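PDB 5YJE: protein HIRA from Homo sapiens, which cooperates with ASF1A as a histone chaperone to promote replication-independent chromatin assembly and is required for periodic repression of histone genes in the cell cycle. Local coordinates for residues S77-N82 and V106-E111; G242-I247 and V281-T286; H172-G177 and M195-G200. One frame throughout, in Å; residues are numbered along the deposited sequence.

Interaction 1 (S77-N82 and V106-E111); sequences SRLKCN and VCVACE
The contact joins two successive four-stranded antiparallel sheets in this C-terminal part of HIRA, whose simple up-and-down strand order is consistent with blades of a beta-propeller. L79 and C81 on strand 74-83 of the first sheet face V106 and V108 on strand 105-110 of the next. Both are inner strands of their sheets. The short segments run nearly antiparallel, at 152°, but their axes stay 9.7 Å apart, so they are joined by side chains across the gap between two sheet faces. L79 and V108 reach toward each other tip to tip. The leucine fork meets one valine methyl with both prongs: L79 CD2 lies 3.7 Å from V108 CG1, and L79 CD1 lies 3.8 Å from the same CG1. With CG of L79 anti to its own N (chi1 164°), the fork is carried out into the gap. CD2 also approaches the neighbouring valine, with L79 CD2 4.4 Å from V106 CG1. V106 therefore divides its methyls, CG1 facing the leucine and CG2 facing the cysteine. All four touching residues are buried and apolar, and further hydrophobic groups extend the layer: I62 touches L79, C81 and V106, W88 packs on L79 and C81, and F118 packs on L79. On the reverse face of strand 105-110, C107 and A109 touch strand 135-141, where L138 meets both, so this strand lies between two neighbouring sheets. At the other end of the row, C81 SG, set anti to the cysteine N, sits 3.9 Å from V106 CG2.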
# COMPACT_ATOMS: atom_id res chain seq x y z
N SER B 77 -4.09 -31.75 -15.84
CA SER B 77 -5.33 -31.27 -16.39
C SER B 77 -4.99 -30.37 -17.56
O SER B 77 -3.98 -29.68 -17.56
CB SER B 77 -6.16 -30.51 -15.33
OG SER B 77 -6.39 -31.32 -14.19
N ARG B 78 -5.86 -30.37 -18.57
CA ARG B 78 -5.65 -29.60 -19.78
C ARG B 78 -6.50 -28.35 -19.76
O ARG B 78 -7.67 -28.38 -19.35
CB ARG B 78 -6.00 -30.41 -21.04
CG ARG B 78 -5.12 -31.60 -21.27
CD ARG B 78 -5.56 -32.36 -22.53
NE ARG B 78 -5.26 -31.60 -23.74
CZ ARG B 78 -5.54 -32.02 -24.97
NH1 ARG B 78 -6.15 -33.19 -25.15
NH2 ARG B 78 -5.23 -31.25 -26.01
N LEU B 79 -5.91 -27.27 -20.26
CA LEU B 79 -6.60 -26.01 -20.54
C LEU B 79 -6.40 -25.71 -22.02
O LEU B 79 -5.26 -25.65 -22.49
CB LEU B 79 -6.06 -24.87 -19.65
CG LEU B 79 -6.38 -23.43 -20.05
CD1 LEU B 79 -7.89 -23.18 -19.94
CD2 LEU B 79 -5.57 -22.43 -19.19
N LYS B 80 -7.50 -25.53 -22.74
CA LYS B 80 -7.53 -25.19 -24.15
C LYS B 80 -8.24 -23.86 -24.34
O LYS B 80 -9.20 -23.54 -23.63
CB LYS B 80 -8.26 -26.27 -24.98
CG LYS B 80 -7.64 -27.65 -24.97
N CYS B 81 -7.78 -23.09 -25.32
CA CYS B 81 -8.34 -21.78 -25.61
C CYS B 81 -8.52 -21.63 -27.12
O CYS B 81 -7.58 -21.89 -27.88
CB CYS B 81 -7.46 -20.67 -25.05
SG CYS B 81 -8.10 -19.01 -25.30
N ASN B 82 -9.71 -21.21 -27.53
CA ASN B 82 -10.07 -20.97 -28.92
C ASN B 82 -10.44 -19.51 -29.10
O ASN B 82 -11.39 -19.02 -28.47
CB ASN B 82 -11.24 -21.87 -29.34
CG ASN B 82 -10.99 -23.34 -28.99
OD1 ASN B 82 -10.48 -24.12 -29.82
ND2 ASN B 82 -11.35 -23.72 -27.77
N VAL B 106 -6.11 -15.11 -20.02
CA VAL B 106 -6.98 -16.20 -19.64
C VAL B 106 -6.49 -16.64 -18.28
O VAL B 106 -5.29 -16.84 -18.10
CB VAL B 106 -6.92 -17.37 -20.64
CG1 VAL B 106 -7.63 -18.59 -20.08
CG2 VAL B 106 -7.51 -16.98 -21.98
N CYS B 107 -7.38 -16.79 -17.32
CA CYS B 107 -6.91 -17.25 -16.03
C CYS B 107 -7.80 -18.39 -15.56
O CYS B 107 -8.96 -18.50 -15.96
CB CYS B 107 -6.89 -16.12 -15.00
SG CYS B 107 -8.41 -15.25 -15.00
N VAL B 108 -7.22 -19.25 -14.73
CA VAL B 108 -7.90 -20.42 -14.22
C VAL B 108 -7.69 -20.48 -12.73
O VAL B 108 -6.61 -20.13 -12.23
CB VAL B 108 -7.43 -21.75 -14.89
CG1 VAL B 108 -7.85 -21.80 -16.37
CG2 VAL B 108 -5.96 -21.92 -14.75
N ALA B 109 -8.71 -20.92 -12.01
CA ALA B 109 -8.58 -21.20 -10.60
C ALA B 109 -8.75 -22.70 -10.39
O ALA B 109 -9.66 -23.32 -10.97
CB ALA B 109 -9.57 -20.39 -9.76
N CYS B 110 -7.86 -23.25 -9.57
CA CYS B 110 -7.63 -24.66 -9.36
C CYS B 110 -7.76 -24.98 -7.88
O CYS B 110 -7.52 -24.13 -7.01
CB CYS B 110 -6.21 -25.09 -9.83
SG CYS B 110 -5.82 -24.66 -11.55
N GLU B 111 -8.08 -26.25 -7.62
CA GLU B 111 -8.04 -26.81 -6.27
C GLU B 111 -6.70 -26.54 -5.62
O GLU B 111 -5.71 -26.30 -6.33
CB GLU B 111 -8.30 -28.32 -6.30
CG GLU B 111 -9.62 -28.72 -6.92
CD GLU B 111 -9.80 -30.23 -6.91
OE1 GLU B 111 -8.82 -30.95 -7.22
OE2 GLU B 111 -10.91 -30.70 -6.57

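Interaction 2 (G242-I247 and V281-T286)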
# COMPACT_ATOMS: atom_id res chain seq x y z
N GLY B 242 -20.86 4.60 -20.51
CA GLY B 242 -19.95 4.70 -19.39
C GLY B 242 -20.35 3.82 -18.21
O GLY B 242 -21.49 3.34 -18.12
N PRO B 243 -19.42 3.59 -17.28
CA PRO B 243 -19.75 2.76 -16.12
C PRO B 243 -20.90 3.32 -15.31
O PRO B 243 -21.94 2.66 -15.24
CB PRO B 243 -18.43 2.74 -15.31
CG PRO B 243 -17.38 3.15 -16.28
CD PRO B 243 -18.03 4.09 -17.24
N LEU B 244 -20.76 4.53 -14.73
CA LEU B 244 -21.79 5.16 -13.89
C LEU B 244 -23.17 5.10 -14.54
O LEU B 244 -24.17 4.77 -13.89
CB LEU B 244 -21.43 6.62 -13.59
CG LEU B 244 -22.28 7.37 -12.54
CD1 LEU B 244 -22.12 6.78 -11.15
CD2 LEU B 244 -21.93 8.85 -12.52
N ALA B 245 -23.22 5.42 -15.83
CA ALA B 245 -24.47 5.27 -16.57
C ALA B 245 -24.99 3.84 -16.49
O ALA B 245 -26.19 3.63 -16.29
CB ALA B 245 -24.27 5.71 -18.03
N ILE B 246 -24.11 2.85 -16.62
CA ILE B 246 -24.57 1.46 -16.54
C ILE B 246 -25.06 1.14 -15.13
O ILE B 246 -26.16 0.58 -14.97
CB ILE B 246 -23.46 0.49 -17.00
CG1 ILE B 246 -23.33 0.53 -18.54
CG2 ILE B 246 -23.74 -0.94 -16.54
CD1 ILE B 246 -21.93 0.24 -19.06
N ILE B 247 -24.29 1.50 -14.10
CA ILE B 247 -24.64 1.17 -12.72
C ILE B 247 -25.97 1.78 -12.31
O ILE B 247 -26.77 1.14 -11.62
CB ILE B 247 -23.52 1.60 -11.75
CG1 ILE B 247 -22.27 0.74 -11.91
CG2 ILE B 247 -23.98 1.59 -10.35
CD1 ILE B 247 -21.31 1.30 -12.86
N VAL B 281 -20.62 13.82 -9.90
CA VAL B 281 -19.23 14.14 -10.18
C VAL B 281 -18.31 13.24 -9.35
O VAL B 281 -17.38 12.61 -9.88
CB VAL B 281 -18.97 15.64 -9.91
CG1 VAL B 281 -17.49 16.01 -10.05
CG2 VAL B 281 -19.83 16.52 -10.82
N ALA B 282 -18.57 13.16 -8.05
CA ALA B 282 -17.77 12.34 -7.16
C ALA B 282 -17.83 10.87 -7.57
O ALA B 282 -16.83 10.15 -7.51
CB ALA B 282 -18.25 12.51 -5.73
N ALA B 283 -19.01 10.40 -7.97
CA ALA B 283 -19.16 9.00 -8.34
C ALA B 283 -18.34 8.71 -9.58
O ALA B 283 -17.70 7.66 -9.68
CB ALA B 283 -20.64 8.68 -8.56
N ALA B 284 -18.33 9.65 -10.53
CA ALA B 284 -17.57 9.43 -11.74
C ALA B 284 -16.07 9.43 -11.45
O ALA B 284 -15.33 8.60 -11.99
CB ALA B 284 -17.94 10.49 -12.79
N LEU B 285 -15.61 10.32 -10.57
CA LEU B 285 -14.22 10.32 -10.13
C LEU B 285 -13.84 9.01 -9.43
O LEU B 285 -12.81 8.40 -9.72
CB LEU B 285 -13.99 11.52 -9.22
CG LEU B 285 -12.61 11.69 -8.57
CD1 LEU B 285 -11.57 11.93 -9.63
CD2 LEU B 285 -12.67 12.88 -7.66
N THR B 286 -14.68 8.57 -8.48
CA THR B 286 -14.46 7.31 -7.77
C THR B 286 -14.34 6.12 -8.72
O THR B 286 -13.51 5.23 -8.53
CB THR B 286 -15.60 7.09 -6.78
OG1 THR B 286 -15.62 8.14 -5.82
CG2 THR B 286 -15.45 5.79 -6.05
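L244 and A283 meet where the short helix 243-247 packs on the C-terminal part of helix 266-286, a leucine-on-alanine helix-helix contact beside the last four-stranded sheet of the chain, within the TUP1-like enhancer of split region. L244 points toward the longer helix and ends in a fork over its surface. L244 CD1 comes down on A283 CB at 3.5 Å, while L244 CD2 is farther from that methyl, 4.2 Å. A283 itself points back at L244, whereas the CB bond of A284 runs across the approach, and the second prong passes beside this residue: L244 CD2 is 4.2 Å from A284 N. Turned away from the backbone N (chi1 -170°), CG of L244 carries the fork out from the short helix. The small alanines are consistent with the close backbones, L244 CA lying 6.4 Å from A284 CA. W296 of helix 290-307 also packs on L244, V215 of strand 211-217 on A283, and the E292 carboxylate accepts the backbone N-H of A245 near the start of the short helix. Across the subunit boundary, T286 OG1 is hydrogen-bonded to S127 OG of a neighbouring subunit. The looser of the two methyl contacts puts L244 CD2 4.3 Å from A284 CB.

Interaction 3 (H172-G177 and M195-G200)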
# COMPACT_ATOMS: atom_id res chain seq x y z
N HIS B 172 -17.92 -8.25 3.43
CA HIS B 172 -18.86 -8.35 4.54
C HIS B 172 -19.61 -7.04 4.76
O HIS B 172 -20.83 -7.04 4.99
CB HIS B 172 -18.11 -8.77 5.80
CG HIS B 172 -18.94 -8.73 7.04
ND1 HIS B 172 -19.99 -9.60 7.26
CD2 HIS B 172 -18.86 -7.94 8.14
CE1 HIS B 172 -20.53 -9.35 8.44
NE2 HIS B 172 -19.86 -8.35 9.00
N SER B 173 -18.90 -5.92 4.67
CA SER B 173 -19.52 -4.61 4.86
C SER B 173 -20.68 -4.40 3.90
O SER B 173 -21.74 -3.91 4.29
CB SER B 173 -18.46 -3.53 4.64
OG SER B 173 -18.76 -2.39 5.40
N ILE B 174 -20.48 -4.76 2.63
CA ILE B 174 -21.49 -4.58 1.60
C ILE B 174 -22.63 -5.57 1.76
O ILE B 174 -23.79 -5.25 1.45
CB ILE B 174 -20.81 -4.75 0.23
CG1 ILE B 174 -19.94 -3.54 -0.08
CG2 ILE B 174 -21.82 -5.01 -0.90
CD1 ILE B 174 -19.28 -3.72 -1.39
N LEU B 175 -22.34 -6.77 2.23
CA LEU B 175 -23.32 -7.83 2.24
C LEU B 175 -24.17 -7.83 3.50
O LEU B 175 -25.33 -8.27 3.46
CB LEU B 175 -22.62 -9.19 2.05
CG LEU B 175 -22.11 -9.43 0.62
CD1 LEU B 175 -21.42 -10.80 0.51
CD2 LEU B 175 -23.26 -9.30 -0.39
N ALA B 176 -23.64 -7.35 4.61
CA ALA B 176 -24.41 -7.30 5.84
C ALA B 176 -25.61 -6.37 5.67
O ALA B 176 -25.47 -5.25 5.18
CB ALA B 176 -23.54 -6.85 7.01
N GLY B 177 -26.79 -6.86 6.05
CA GLY B 177 -28.04 -6.15 5.84
C GLY B 177 -28.67 -6.34 4.48
O GLY B 177 -29.84 -5.97 4.30
N MET B 195 -20.24 -3.52 -7.24
CA MET B 195 -21.26 -4.44 -6.76
C MET B 195 -22.60 -3.69 -6.81
O MET B 195 -22.80 -2.72 -6.06
CB MET B 195 -20.93 -4.89 -5.34
CG MET B 195 -19.50 -5.35 -5.17
SD MET B 195 -19.27 -7.11 -5.52
CE MET B 195 -18.09 -7.05 -6.85
N ASN B 196 -23.48 -4.13 -7.70
CA ASN B 196 -24.83 -3.60 -7.81
C ASN B 196 -25.76 -4.54 -7.05
O ASN B 196 -26.00 -5.68 -7.48
CB ASN B 196 -25.25 -3.47 -9.27
CG ASN B 196 -26.17 -2.30 -9.50
OD1 ASN B 196 -25.73 -1.22 -9.81
ND2 ASN B 196 -27.44 -2.48 -9.27
N LEU B 197 -26.28 -4.05 -5.91
CA LEU B 197 -27.16 -4.80 -5.02
C LEU B 197 -28.63 -4.66 -5.44
O LEU B 197 -29.04 -3.69 -6.11
CB LEU B 197 -27.00 -4.32 -3.58
CG LEU B 197 -25.60 -4.32 -2.94
CD1 LEU B 197 -25.68 -3.97 -1.46
CD2 LEU B 197 -24.92 -5.65 -3.12
N SER B 198 -29.43 -5.63 -5.00
CA SER B 198 -30.83 -5.66 -5.39
C SER B 198 -31.63 -4.52 -4.76
O SER B 198 -32.66 -4.13 -5.31
CB SER B 198 -31.46 -7.00 -5.01
OG SER B 198 -31.57 -7.14 -3.61
N ASP B 199 -31.17 -3.95 -3.65
CA ASP B 199 -31.87 -2.82 -3.05
C ASP B 199 -31.62 -1.50 -3.80
O ASP B 199 -32.05 -0.44 -3.33
CB ASP B 199 -31.48 -2.68 -1.58
CG ASP B 199 -30.07 -2.14 -1.38
OD1 ASP B 199 -29.27 -2.12 -2.34
OD2 ASP B 199 -29.75 -1.75 -0.23
N GLY B 200 -30.96 -1.53 -4.96
CA GLY B 200 -30.66 -0.31 -5.68
C GLY B 200 -29.31 0.31 -5.36
O GLY B 200 -28.87 1.22 -6.09
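I174 meets M195 and L197 mainly through aliphatic groups; the nearby flat group, the imidazole of H172, belongs to the short helix 172-175 and has A176 CB 4.1 Å above one of its faces, offset toward the rim. The ring takes no part in the contact, which packs that helix against a beta hairpin of the last four-stranded sheet in this propeller-like region. Strand 193-196 turns into strand 201-206 through a type I turn from L197 to G200, closed by the backbone hydrogen bond from G200 N to L197 O. I174 points at this hairpin and spreads its two branches over different residues. The longer branch is extended (chi2 179°) and brings I174 CD1 to 4.1 Å from M195 CG, the two side chains crossing at about a right angle. M195 sets out toward the helix but bends at chi2 and chi3, so its CG does the touching while the thioether end leads off elsewhere. The shorter branch, CG2, is anti to the N of I174 and lies across the leucine fork: I174 CG2 is 3.9 Å from L197 CD2 and 4.0 Å from L197 CD1. Y203 on the returning strand packs on both I174 and L197, and L130 of a neighbouring subunit also packs on I174, placing the isoleucine at the join of hairpin, helix and subunit interface. Besides meeting CG2, L197 CD1 also reaches the helix backbone, 3.7 Å from I174 O.

All three contacts are buried and apolar, but they join different elements: two sheets in interaction 1, a short helix and a hairpin in interaction 3, and two helices in interaction 2. The centre of interaction 1 lies about 25 Å from the centre of the chain, and no other subunit touches it. Interactions 2 and 3 are closer to that centre and both border the second subunit, where a threonine hydroxyl (interaction 2) and, more weakly, a serine hydroxyl (interaction 3) bond to it. I247 and N196 bring these two side by side, whereas interaction 1 stays about 15 Å from interaction 3 at nearest atoms. Branched side chains and a cysteine fill interaction 1; interaction 2 sets one leucine fork on two alanines.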